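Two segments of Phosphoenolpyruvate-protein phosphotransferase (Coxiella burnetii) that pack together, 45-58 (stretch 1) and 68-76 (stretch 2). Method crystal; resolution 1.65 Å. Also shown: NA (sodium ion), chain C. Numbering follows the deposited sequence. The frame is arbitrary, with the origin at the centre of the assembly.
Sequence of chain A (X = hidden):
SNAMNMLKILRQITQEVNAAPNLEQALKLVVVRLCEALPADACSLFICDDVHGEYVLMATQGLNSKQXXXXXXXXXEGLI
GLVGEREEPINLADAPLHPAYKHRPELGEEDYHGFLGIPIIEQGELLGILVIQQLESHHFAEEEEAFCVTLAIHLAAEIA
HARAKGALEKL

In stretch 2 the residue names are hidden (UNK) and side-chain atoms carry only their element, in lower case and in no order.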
ATOM      1  N   LEU A  45      12.127 -11.775   6.826  1.00 11.31           N
ATOM      2  CA  LEU A  45      12.414 -10.906   5.697  1.00 11.81           C
ATOM      3  C   LEU A  45      13.908 -10.962   5.421  1.00 11.79           C
ATOM      4  O   LEU A  45      14.719 -10.741   6.318  1.00 12.44           O
ATOM      5  CB  LEU A  45      11.958  -9.475   6.003  1.00 16.99           C
ATOM      6  CG  LEU A  45      11.833  -8.528   4.808  1.00 26.93           C
ATOM      7  CD1 LEU A  45      10.856  -7.404   5.117  1.00 33.17           C
ATOM      8  CD2 LEU A  45      13.192  -7.981   4.405  1.00 26.44           C
ATOM      9  N   PHE A  46      14.255 -11.300   4.183  1.00 12.04           N
ATOM     10  CA  PHE A  46      15.643 -11.405   3.762  1.00 11.68           C
ATOM     11  C   PHE A  46      15.932 -10.288   2.785  1.00 12.94           C
ATOM     12  O   PHE A  46      15.074  -9.920   1.981  1.00 13.21           O
ATOM     13  CB  PHE A  46      15.892 -12.738   3.049  1.00 12.72           C
ATOM     14  CG  PHE A  46      15.803 -13.942   3.945  1.00 11.61           C
ATOM     15  CD1 PHE A  46      14.588 -14.551   4.197  1.00 14.56           C
ATOM     16  CD2 PHE A  46      16.950 -14.478   4.518  1.00 15.03           C
ATOM     17  CE1 PHE A  46      14.508 -15.672   5.015  1.00 15.43           C
ATOM     18  CE2 PHE A  46      16.881 -15.589   5.341  1.00 13.04           C
ATOM     19  CZ  PHE A  46      15.667 -16.192   5.587  1.00 13.13           C
ATOM     20  N   ILE A  47      17.145  -9.756   2.841  1.00 12.55           N
ATOM     21  CA  ILE A  47      17.562  -8.761   1.863  1.00 12.27           C
ATOM     22  C   ILE A  47      18.747  -9.296   1.063  1.00 13.15           C
ATOM     23  O   ILE A  47      19.629  -9.959   1.611  1.00 14.99           O
ATOM     24  CB  ILE A  47      17.903  -7.420   2.541  1.00 15.58           C
ATOM     25  CG1 ILE A  47      16.641  -6.831   3.183  1.00 18.83           C
ATOM     26  CG2 ILE A  47      18.469  -6.435   1.532  1.00 14.08           C
ATOM     27  CD1 ILE A  47      16.804  -5.394   3.642  1.00 23.83           C
ATOM     28  N   CYS A  48      18.749  -9.025  -0.241  1.00 13.17           N
ATOM     29  CA  CYS A  48      19.842  -9.471  -1.102  1.00 13.57           C
ATOM     30  C   CYS A  48      21.156  -8.778  -0.777  1.00 16.48           C
ATOM     31  O   CYS A  48      21.205  -7.555  -0.618  1.00 17.49           O
ATOM     32  CB  CYS A  48      19.506  -9.209  -2.566  1.00 14.05           C
ATOM     33  SG  CYS A  48      18.111 -10.139  -3.170  1.00 16.79           S
ATOM     34  N   ASP A  49      22.216  -9.576  -0.692  1.00 14.48           N
ATOM     35  CA  ASP A  49      23.585  -9.078  -0.576  1.00 13.88           C
ATOM     36  C   ASP A  49      24.267  -9.473  -1.877  1.00 15.33           C
ATOM     37  O   ASP A  49      24.848 -10.550  -1.981  1.00 18.12           O
ATOM     38  CB  ASP A  49      24.284  -9.734   0.624  1.00 15.99           C
ATOM     39  CG  ASP A  49      25.687  -9.197   0.860  1.00 22.48           C
ATOM     40  OD1 ASP A  49      26.186  -8.414   0.023  1.00 25.03           O
ATOM     41  OD2 ASP A  49      26.295  -9.568   1.885  1.00 21.50           O
ATOM     42  N   ASP A  50      24.162  -8.609  -2.883  1.00 15.93           N
ATOM     43  CA  ASP A  50      24.590  -8.965  -4.229  1.00 16.81           C
ATOM     44  C   ASP A  50      26.083  -9.260  -4.343  1.00 18.36           C
ATOM     45  O   ASP A  50      26.479 -10.113  -5.126  1.00 21.14           O
ATOM     46  CB  ASP A  50      24.149  -7.903  -5.244  1.00 18.77           C
ATOM     47  CG  ASP A  50      22.636  -7.863  -5.422  1.00 26.71           C
ATOM     48  OD1 ASP A  50      21.994  -8.924  -5.314  1.00 24.93           O
ATOM     49  OD2 ASP A  50      22.087  -6.773  -5.677  1.00 34.37           O
ATOM     50  N   VAL A  51      26.910  -8.575  -3.556  1.00 16.69           N
ATOM     51  CA  VAL A  51      28.352  -8.822  -3.606  1.00 19.42           C
ATOM     52  C   VAL A  51      28.734 -10.261  -3.230  1.00 19.09           C
ATOM     53  O   VAL A  51      29.621 -10.857  -3.851  1.00 18.78           O
ATOM     54  CB  VAL A  51      29.145  -7.821  -2.731  1.00 22.58           C
ATOM     55  CG1 VAL A  51      28.691  -7.894  -1.293  1.00 26.45           C
ATOM     56  CG2 VAL A  51      30.641  -8.101  -2.827  1.00 27.96           C
ATOM     57  N   HIS A  52      28.070 -10.817  -2.218  1.00 16.17           N
ATOM     58  CA  HIS A  52      28.379 -12.166  -1.753  1.00 15.18           C
ATOM     59  C   HIS A  52      27.424 -13.220  -2.318  1.00 16.05           C
ATOM     60  O   HIS A  52      27.595 -14.413  -2.066  1.00 17.82           O
ATOM     61  CB  HIS A  52      28.361 -12.223  -0.224  1.00 17.92           C
ATOM     62  CG  HIS A  52      29.368 -11.321   0.421  1.00 19.42           C
ATOM     63  ND1 HIS A  52      29.016 -10.187   1.120  1.00 21.06           N
ATOM     64  CD2 HIS A  52      30.720 -11.384   0.461  1.00 21.67           C
ATOM     65  CE1 HIS A  52      30.107  -9.591   1.567  1.00 20.53           C
ATOM     66  NE2 HIS A  52      31.155 -10.298   1.182  1.00 20.45           N
ATOM     67  N   GLY A  53      26.421 -12.776  -3.068  1.00 14.34           N
ATOM     68  CA  GLY A  53      25.466 -13.686  -3.677  1.00 15.93           C
ATOM     69  C   GLY A  53      24.673 -14.477  -2.654  1.00 15.80           C
ATOM     70  O   GLY A  53      24.470 -15.687  -2.796  1.00 14.90           O
ATOM     71  N   GLU A  54      24.223 -13.783  -1.613  1.00 15.39           N
ATOM     72  CA  GLU A  54      23.478 -14.403  -0.525  1.00 13.30           C
ATOM     73  C   GLU A  54      22.314 -13.533  -0.090  1.00 13.42           C
ATOM     74  O   GLU A  54      22.382 -12.307  -0.150  1.00 17.51           O
ATOM     75  CB  GLU A  54      24.389 -14.615   0.688  1.00 14.54           C
ATOM     76  CG  GLU A  54      25.550 -15.558   0.463  1.00 19.92           C
ATOM     77  CD  GLU A  54      26.573 -15.502   1.584  1.00 22.20           C
ATOM     78  OE1 GLU A  54      26.800 -14.408   2.150  1.00 21.88           O
ATOM     79  OE2 GLU A  54      27.152 -16.559   1.902  1.00 28.78           O
ATOM     80  N   TYR A  55      21.245 -14.185   0.349  1.00 12.54           N
ATOM     81  CA  TYR A  55      20.174 -13.521   1.068  1.00 13.51           C
ATOM     82  C   TYR A  55      20.572 -13.429   2.527  1.00 15.17           C
ATOM     83  O   TYR A  55      21.052 -14.403   3.094  1.00 17.80           O
ATOM     84  CB  TYR A  55      18.905 -14.353   0.968  1.00 13.19           C
ATOM     85  CG  TYR A  55      18.438 -14.517  -0.443  1.00 13.89           C
ATOM     86  CD1 TYR A  55      17.888 -13.439  -1.111  1.00 18.24           C
ATOM     87  CD2 TYR A  55      18.547 -15.730  -1.107  1.00 14.87           C
ATOM     88  CE1 TYR A  55      17.451 -13.544  -2.388  1.00 21.03           C
ATOM     89  CE2 TYR A  55      18.112 -15.848  -2.421  1.00 16.76           C
ATOM     90  CZ  TYR A  55      17.560 -14.732  -3.044  1.00 19.04           C
ATOM     91  OH  TYR A  55      17.092 -14.757  -4.330  1.00 24.53           O
ATOM     92  N   VAL A  56      20.361 -12.267   3.136  1.00 12.41           N
ATOM     93  CA  VAL A  56      20.669 -12.091   4.553  1.00 11.68           C
ATOM     94  C   VAL A  56      19.396 -11.855   5.349  1.00 11.73           C
ATOM     95  O   VAL A  56      18.590 -11.002   4.999  1.00 13.80           O
ATOM     96  CB  VAL A  56      21.602 -10.887   4.769  1.00 15.52           C
ATOM     97  CG1 VAL A  56      21.995 -10.786   6.244  1.00 17.31           C
ATOM     98  CG2 VAL A  56      22.832 -11.017   3.894  1.00 19.61           C
ATOM     99  N   LEU A  57      19.199 -12.618   6.417  1.00 11.11           N
ATOM    100  CA  LEU A  57      18.018 -12.414   7.249  1.00 13.94           C
ATOM    101  C   LEU A  57      18.099 -11.045   7.912  1.00 13.57           C
ATOM    102  O   LEU A  57      19.097 -10.721   8.565  1.00 13.29           O
ATOM    103  CB  LEU A  57      17.924 -13.506   8.312  1.00 11.07           C
ATOM    104  CG  LEU A  57      16.717 -13.385   9.238  1.00 11.04           C
ATOM    105  CD1 LEU A  57      15.428 -13.651   8.462  1.00 13.58           C
ATOM    106  CD2 LEU A  57      16.858 -14.362  10.404  1.00 11.67           C
HETATM  107  N   MSE A  58      17.059 -10.232   7.750  1.00 12.46           N
HETATM  108  CA  MSE A  58      17.083  -8.872   8.298  1.00 14.46           C
HETATM  109  C   MSE A  58      15.981  -8.586   9.324  1.00 12.05           C
HETATM  110  O   MSE A  58      16.028  -7.580  10.035  1.00 14.85           O
HETATM  111  CB  MSE A  58      17.090  -7.836   7.164  1.00 15.75           C
HETATM  112  CG  MSE A  58      18.403  -7.807   6.364  1.00 19.30           C
HETATM  113 SE   MSE A  58      19.989  -7.421   7.445  1.00 27.14          SE
HETATM  114  CE  MSE A  58      19.624  -5.542   7.793  1.00 40.44           C
ATOM    115  N   UNK A  68      19.157 -12.817  13.093  1.00 12.99           N
ATOM    116  CA  UNK A  68      18.963 -11.578  12.346  1.00 12.45           C
ATOM    117  C   UNK A  68      20.303 -10.892  12.095  1.00 11.66           C
ATOM    118  O   UNK A  68      21.073 -10.657  13.030  1.00 14.91           O
ATOM    119  c   UNK A  68      17.958  -9.273  12.351  1.00 15.46           C
ATOM    120  c   UNK A  68      17.995 -10.624  13.060  1.00 14.07           C
ATOM    121  c   UNK A  68      16.598 -11.239  13.126  1.00 15.01           C
ATOM    122  N   UNK A  69      20.576 -10.574  10.833  1.00 14.13           N
ATOM    123  CA  UNK A  69      21.826  -9.941  10.459  1.00 16.18           C
ATOM    124  C   UNK A  69      22.927 -10.953  10.210  1.00 16.08           C
ATOM    125  O   UNK A  69      24.030 -10.584   9.799  1.00 19.78           O
ATOM    126  N   UNK A  70      22.623 -12.229  10.438  1.00 15.22           N
ATOM    127  CA  UNK A  70      23.635 -13.287  10.399  1.00 16.41           C
ATOM    128  C   UNK A  70      23.314 -14.440   9.437  1.00 15.99           C
ATOM    129  O   UNK A  70      24.184 -14.894   8.697  1.00 17.05           O
ATOM    130  c   UNK A  70      25.971 -11.045  13.446  1.00 27.52           C
ATOM    131  c   UNK A  70      23.860 -13.844  11.811  1.00 16.55           C
ATOM    132  c   UNK A  70      24.258 -12.794  12.842  1.00 17.97           C
ATOM    133  c   UNK A  70      25.587 -12.145  12.471  1.00 23.74           C
ATOM    134  n   UNK A  70      27.219 -10.348  13.019  1.00 35.45           N
ATOM    135  N   UNK A  71      22.081 -14.933   9.466  1.00 14.45           N
ATOM    136  CA  UNK A  71      21.702 -16.062   8.623  1.00 14.16           C
ATOM    137  C   UNK A  71      21.806 -15.695   7.147  1.00 14.23           C
ATOM    138  O   UNK A  71      21.182 -14.740   6.694  1.00 14.21           O
ATOM    139  c   UNK A  71      19.752 -17.666   8.083  1.00 14.71           C
ATOM    140  c   UNK A  71      18.295 -17.936   8.415  1.00 16.10           C
ATOM    141  c   UNK A  71      20.595 -18.922   8.260  1.00 15.90           C
ATOM    142  c   UNK A  71      20.282 -16.522   8.949  1.00 13.61           C
ATOM    143  N   UNK A  72      22.604 -16.460   6.409  1.00 13.46           N
ATOM    144  CA  UNK A  72      22.825 -16.211   4.989  1.00 15.79           C
ATOM    145  C   UNK A  72      22.495 -17.447   4.162  1.00 17.80           C
ATOM    146  O   UNK A  72      22.880 -18.567   4.508  1.00 21.31           O
ATOM    147  n   UNK A  72      26.009 -11.919   3.466  1.00 18.69           N
ATOM    148  n   UNK A  72      26.268 -10.371   5.145  1.00 21.82           N
ATOM    149  n   UNK A  72      26.182 -12.608   5.657  1.00 19.95           N
ATOM    150  c   UNK A  72      26.035 -14.021   5.328  1.00 19.24           C
ATOM    151  c   UNK A  72      24.557 -14.379   5.306  1.00 18.23           C
ATOM    152  c   UNK A  72      24.270 -15.758   4.743  1.00 16.60           C
ATOM    153  c   UNK A  72      26.149 -11.632   4.757  1.00 19.84           C
ATOM    154  N   UNK A  73      21.768 -17.236   3.070  1.00 13.96           N
ATOM    155  CA  UNK A  73      21.356 -18.320   2.188  1.00 14.25           C
ATOM    156  C   UNK A  73      21.828 -17.983   0.783  1.00 16.04           C
ATOM    157  O   UNK A  73      21.652 -16.860   0.327  1.00 15.35           O
ATOM    158  c   UNK A  73      19.198 -18.746   3.570  1.00 17.63           C
ATOM    159  c   UNK A  73      19.684 -20.072   4.121  1.00 19.34           C
ATOM    160  c   UNK A  73      17.674 -18.728   3.459  1.00 17.94           C
ATOM    161  c   UNK A  73      19.833 -18.463   2.206  1.00 16.55           C
ATOM    162  N   UNK A  74      22.432 -18.946   0.096  1.00 16.03           N
ATOM    163  CA  UNK A  74      22.995 -18.678  -1.223  1.00 15.66           C
ATOM    164  C   UNK A  74      21.928 -18.446  -2.285  1.00 13.59           C
ATOM    165  O   UNK A  74      20.896 -19.126  -2.306  1.00 15.19           O
ATOM    166  c   UNK A  74      26.083 -18.779  -0.972  1.00 31.31           C
ATOM    167  n   UNK A  74      28.317 -17.826  -0.422  1.00 37.04           N
ATOM    168  c   UNK A  74      27.415 -19.003  -0.273  1.00 35.92           C
ATOM    169  c   UNK A  74      23.916 -19.822  -1.658  1.00 19.51           C
ATOM    170  c   UNK A  74      25.164 -19.972  -0.805  1.00 24.39           C
ATOM    171  N   UNK A  75      22.175 -17.483  -3.166  1.00 15.10           N
ATOM    172  CA  UNK A  75      21.293 -17.262  -4.305  1.00 16.92           C
ATOM    173  C   UNK A  75      21.091 -18.586  -5.042  1.00 18.76           C
ATOM    174  O   UNK A  75      22.040 -19.342  -5.250  1.00 21.11           O
ATOM    175  c   UNK A  75      21.784 -12.140  -3.996  1.00 16.26           C
ATOM    176  c   UNK A  75      21.844 -14.808  -4.821  1.00 18.16           C
ATOM    177  c   UNK A  75      21.190 -13.126  -3.225  1.00 17.85           C
ATOM    178  c   UNK A  75      22.402 -12.483  -5.186  1.00 18.73           C
ATOM    179  c   UNK A  75      21.885 -16.246  -5.291  1.00 17.94           C
ATOM    180  c   UNK A  75      21.224 -14.452  -3.637  1.00 18.16           C
ATOM    181  c   UNK A  75      22.430 -13.810  -5.592  1.00 18.06           C
ATOM    182  N   UNK A  76      19.852 -18.864  -5.427  1.00 20.58           N
ATOM    183  CA  UNK A  76      19.555 -19.975  -6.315  1.00 21.73           C
ATOM    184  C   UNK A  76      19.297 -21.273  -5.580  1.00 26.21           C
ATOM    185  O   UNK A  76      18.824 -22.246  -6.170  1.00 31.32           O
TER
HETATM  186 NA    NA C 170      17.784 -16.931  -5.726  1.00 34.94          NA
HETATM  187  O   HOH W   1      25.424 -18.893   2.728  1.00 39.24           O

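Position 68 carries three side-chain carbons, one bearing the other two, so the fork lies at CB; they lie against Leu-57 and Met-58. This beta-branched group is Val-68. Its CG2 lies 4.2 Å from Leu-57 CD2, and its CG1 3.5 Å from Met-58 O.

Position 69 has no side-chain atoms. Phi/psi of 86/-4° would jam a CB against the preceding carbonyl O, which by itself calls for glycine. Gly-69 donates from N to Leu-57 O at 2.7 Å (N-H...O 159°).

Position 70 shows four carbons in a row ending in nitrogen, the pattern of lysine. The CA-to-CB bond of Lys-70 points away from stretch 1, and the nearest approach of its side chain is CB to Val-56 CG1 at 6.6 Å.

Position 71 has four carbons forked at the second, lying against Leu-57 and the Phe-46 ring, which identifies leucine. Leu-71 CB sits 3.9 Å from Leu-57 CB, and its CD2 meets the edge of the Phe-46 ring, 4.1 Å from CE2. Its backbone O accepts from Leu-57 N at 2.9 Å.

Position 72 bears three carbons, a nitrogen, then a carbon carrying two more nitrogens, and these terminal nitrogens meet Asp-49 and Glu-54: a guanidinium, hence arginine. Arg-72 NH1 forms salt bridges with Asp-49 OD2 at 2.8 Å and Glu-54 OE1 at 2.9 Å, both acceptors near the guanidinium plane. NH2 adds a weak hydrogen bond to Asp-49 OD2 at 3.4 Å, while Val-56 CG2 covers one face of the group, 3.3 Å from NH1. His-52 ND1 donates to the same Asp-49 OD2 at 2.9 Å.

Position 73 again has four carbons forked at the second, against Phe-46 and Tyr-55: leucine. Leu-73 places CD1 3.7 Å from Phe-46 CE2 and shares the Tyr-55 side of the sheet. Tyr-55 N to Leu-73 O is 2.7 Å, and Leu-73 N to Tyr-55 O is 2.9 Å.

Position 74 repeats the four-carbon chain ending in nitrogen, and here the nitrogen reaches Glu-54. This is lysine; Lys-74 NZ forms a salt bridge with Glu-54 OE2 at 2.9 Å.

Position 75 has one carbon and a six-carbon ring without a hydroxyl, lying over Gly-53 and beside Tyr-55, so it is phenylalanine. Gly-53 CA lies 3.7 Å from the Phe-75 ring centroid, 19° off its normal. The ring edge is directed toward the face of Tyr-55, with CD1 3.6 Å from Tyr-55 CE2. Phe-75 N donates to Gly-53 O at 2.9 Å.

Position 76 lacks side-chain atoms, and phi/psi of 89/-11° again calls for glycine. Gly-76 N and Tyr-55 OH both bind the sodium ion NA, at 2.9 and 2.7 Å.

The contact is an antiparallel pairing, strand directions 158° apart, burying 977 Å² in total. Backbone hydrogen bonds set the register. Glu-54, Val-56, Arg-72 and Lys-74 share one face, where charges are matched; Tyr-55 and Leu-73 occupy the other, alongside apolar packing with Phe-46.

Stretch 2 68-76: VGKLRLKFG
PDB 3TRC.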